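Local atomic coordinates of 1,4-dihydroxy-2-naphthoyl-CoA hydrolase (Synechocystis sp., PDB entry 4K00), a protein that hydrolyses 1,4-dihydroxy-2-naphthoyl-CoA to 1,4-dihydroxy-2-naphthoate and CoA, a step in making phylloquinone (vitamin K1). Residues A[25-28]-A[29-32]. Residues are numbered along the deposited sequence; the frame is centred on the assembly and turned at random.
Sequences YFNQ and FLQM
The F29 ring meets the carbonyl oxygen of F26 at its edge, CD2 standing 3.9 Å from that O, while Y25 O approaches the ring obliquely. Upstream, Y25 and F26 are each covered on one face by the next residue: F26 CD1 lies over the centre of the Y25 ring, 3.7 Å above its plane, and N27 CB over that of F26. These residues form the N-terminal part of helix 26-43 of the hotdog fold, where backbone carbonyls serve N-H groups a turn on and also touch side chains. F29 N gives F26 O a weak hydrogen bond, its N-H...O angle only 130°, whereas Q31 N to N27 O, 3.0 Å, is an i to i+4 bond. On the sheet-facing side, F29 and L30 rest on I66 of strand 57-68. The polar ends serve other partners: Y25 OH hydrogen-bonds OE1 of Q31 of the second subunit, across an intersubunit interface beside D19, the predicted active-site residue, and Q28 NE2 hydrogen-bonds D17 OD1. Q31 OE1 takes part in the reciprocal bond with Y25 OH of the second subunit, and its NE2 hydrogen-bonds E35 OE2. At the downstream end, Q28 O accepts a hydrogen bond from M32 N at 3.0 Å, while the CG of M32 packs 3.3 Å from the same oxygen.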
ATOM      1  N   TYR A  25      -9.858  -4.385   2.820  1.00 16.03           N
ATOM      2  CA  TYR A  25     -10.105  -3.102   2.150  1.00 17.70           C
ATOM      3  C   TYR A  25     -10.326  -3.320   0.653  1.00 17.50           C
ATOM      4  O   TYR A  25      -9.645  -4.142   0.034  1.00 17.98           O
ATOM      5  CB  TYR A  25      -8.886  -2.198   2.385  1.00 18.27           C
ATOM      6  CG  TYR A  25      -8.974  -0.789   1.866  1.00 18.42           C
ATOM      7  CD1 TYR A  25      -9.848   0.134   2.424  1.00 18.40           C
ATOM      8  CD2 TYR A  25      -8.138  -0.363   0.834  1.00 18.75           C
ATOM      9  CE1 TYR A  25      -9.899   1.444   1.959  1.00 17.14           C
ATOM     10  CE2 TYR A  25      -8.187   0.940   0.364  1.00 17.17           C
ATOM     11  CZ  TYR A  25      -9.066   1.840   0.926  1.00 16.99           C
ATOM     12  OH  TYR A  25      -9.125   3.151   0.462  1.00 17.99           O
ATOM     13  N   PHE A  26     -11.276  -2.580   0.079  1.00 19.18           N
ATOM     14  CA  PHE A  26     -11.774  -2.881  -1.262  1.00 20.14           C
ATOM     15  C   PHE A  26     -10.621  -2.978  -2.258  1.00 16.58           C
ATOM     16  O   PHE A  26     -10.578  -3.876  -3.083  1.00 16.50           O
ATOM     17  CB  PHE A  26     -12.799  -1.835  -1.707  1.00 20.87           C
ATOM     18  CG  PHE A  26     -12.194  -0.556  -2.213  1.00 19.44           C
ATOM     19  CD1 PHE A  26     -11.727   0.407  -1.331  1.00 20.65           C
ATOM     20  CD2 PHE A  26     -12.096  -0.315  -3.572  1.00 19.63           C
ATOM     21  CE1 PHE A  26     -11.161   1.573  -1.806  1.00 18.02           C
ATOM     22  CE2 PHE A  26     -11.532   0.845  -4.049  1.00 20.29           C
ATOM     23  CZ  PHE A  26     -11.062   1.792  -3.160  1.00 19.68           C
ATOM     24  N   ASN A  27      -9.670  -2.059  -2.138  1.00 16.00           N
ATOM     25  CA  ASN A  27      -8.599  -1.887  -3.111  1.00 18.15           C
ATOM     26  C   ASN A  27      -7.601  -3.026  -3.042  1.00 19.03           C
ATOM     27  O   ASN A  27      -6.899  -3.314  -4.015  1.00 18.87           O
ATOM     28  CB  ASN A  27      -7.845  -0.584  -2.803  1.00 20.32           C
ATOM     29  CG  ASN A  27      -7.323   0.090  -4.041  1.00 22.33           C
ATOM     30  OD1 ASN A  27      -7.791  -0.170  -5.152  1.00 24.26           O
ATOM     31  ND2 ASN A  27      -6.364   0.975  -3.860  1.00 15.65           N
ATOM     32  N   GLN A  28      -7.522  -3.665  -1.879  1.00 17.01           N
ATOM     33  CA  GLN A  28      -6.638  -4.820  -1.715  1.00 16.80           C
ATOM     34  C   GLN A  28      -7.101  -6.052  -2.509  1.00 16.00           C
ATOM     35  O   GLN A  28      -6.267  -6.816  -2.985  1.00 15.51           O
ATOM     36  CB  GLN A  28      -6.428  -5.158  -0.232  1.00 16.74           C
ATOM     37  CG  GLN A  28      -5.650  -4.101   0.537  1.00 17.88           C
ATOM     38  CD  GLN A  28      -4.268  -3.878  -0.034  1.00 21.01           C
ATOM     39  OE1 GLN A  28      -3.956  -2.785  -0.484  1.00 24.51           O
ATOM     40  NE2 GLN A  28      -3.444  -4.918  -0.044  1.00 19.83           N
ATOM     41  N   PHE A  29      -8.406  -6.235  -2.690  1.00 17.42           N
ATOM     42  CA  PHE A  29      -8.889  -7.271  -3.591  1.00 17.47           C
ATOM     43  C   PHE A  29      -8.375  -7.051  -5.019  1.00 18.01           C
ATOM     44  O   PHE A  29      -7.995  -8.010  -5.704  1.00 19.10           O
ATOM     45  CB  PHE A  29     -10.424  -7.336  -3.594  1.00 18.29           C
ATOM     46  CG  PHE A  29     -11.023  -7.971  -2.357  1.00 17.82           C
ATOM     47  CD1 PHE A  29     -10.849  -9.319  -2.092  1.00 19.88           C
ATOM     48  CD2 PHE A  29     -11.816  -7.226  -1.495  1.00 19.38           C
ATOM     49  CE1 PHE A  29     -11.431  -9.913  -0.983  1.00 20.17           C
ATOM     50  CE2 PHE A  29     -12.401  -7.815  -0.381  1.00 21.71           C
ATOM     51  CZ  PHE A  29     -12.211  -9.159  -0.126  1.00 19.45           C
ATOM     52  N   LEU A  30      -8.387  -5.801  -5.483  1.00 17.99           N
ATOM     53  CA  LEU A  30      -7.857  -5.479  -6.805  1.00 18.55           C
ATOM     54  C   LEU A  30      -6.365  -5.734  -6.886  1.00 14.80           C
ATOM     55  O   LEU A  30      -5.874  -6.185  -7.926  1.00 15.72           O
ATOM     56  CB  LEU A  30      -8.127  -4.022  -7.188  1.00 22.42           C
ATOM     57  CG  LEU A  30      -9.362  -3.755  -8.036  1.00 32.65           C
ATOM     58  CD1 LEU A  30      -9.486  -2.265  -8.324  1.00 35.21           C
ATOM     59  CD2 LEU A  30      -9.348  -4.569  -9.331  1.00 26.28           C
ATOM     60  N   GLN A  31      -5.639  -5.437  -5.802  1.00 14.59           N
ATOM     61  CA  GLN A  31      -4.209  -5.760  -5.713  1.00 15.89           C
ATOM     62  C   GLN A  31      -4.009  -7.274  -5.894  1.00 15.85           C
ATOM     63  O   GLN A  31      -3.108  -7.708  -6.617  1.00 15.13           O
ATOM     64  CB  GLN A  31      -3.624  -5.255  -4.381  1.00 16.74           C
ATOM     65  CG  GLN A  31      -2.173  -5.620  -4.098  1.00 19.98           C
ATOM     66  CD  GLN A  31      -1.265  -5.328  -5.262  1.00 19.71           C
ATOM     67  OE1 GLN A  31      -1.461  -4.348  -5.989  1.00 23.15           O
ATOM     68  NE2 GLN A  31      -0.262  -6.184  -5.460  1.00 26.65           N
ATOM     69  N   MET A  32      -4.856  -8.075  -5.250  1.00 14.79           N
ATOM     70  CA  MET A  32      -4.726  -9.532  -5.321  1.00 16.06           C
ATOM     71  C   MET A  32      -4.972 -10.021  -6.746  1.00 15.25           C
ATOM     72  O   MET A  32      -4.357 -10.990  -7.195  1.00 14.78           O
ATOM     73  CB  MET A  32      -5.716 -10.207  -4.379  1.00 16.88           C
ATOM     74  CG  MET A  32      -5.465  -9.969  -2.898  1.00 16.12           C
ATOM     75  SD  MET A  32      -6.839 -10.582  -1.903  1.00 19.30           S
ATOM     76  CE  MET A  32      -6.420  -9.865  -0.313  1.00 19.92           C
TER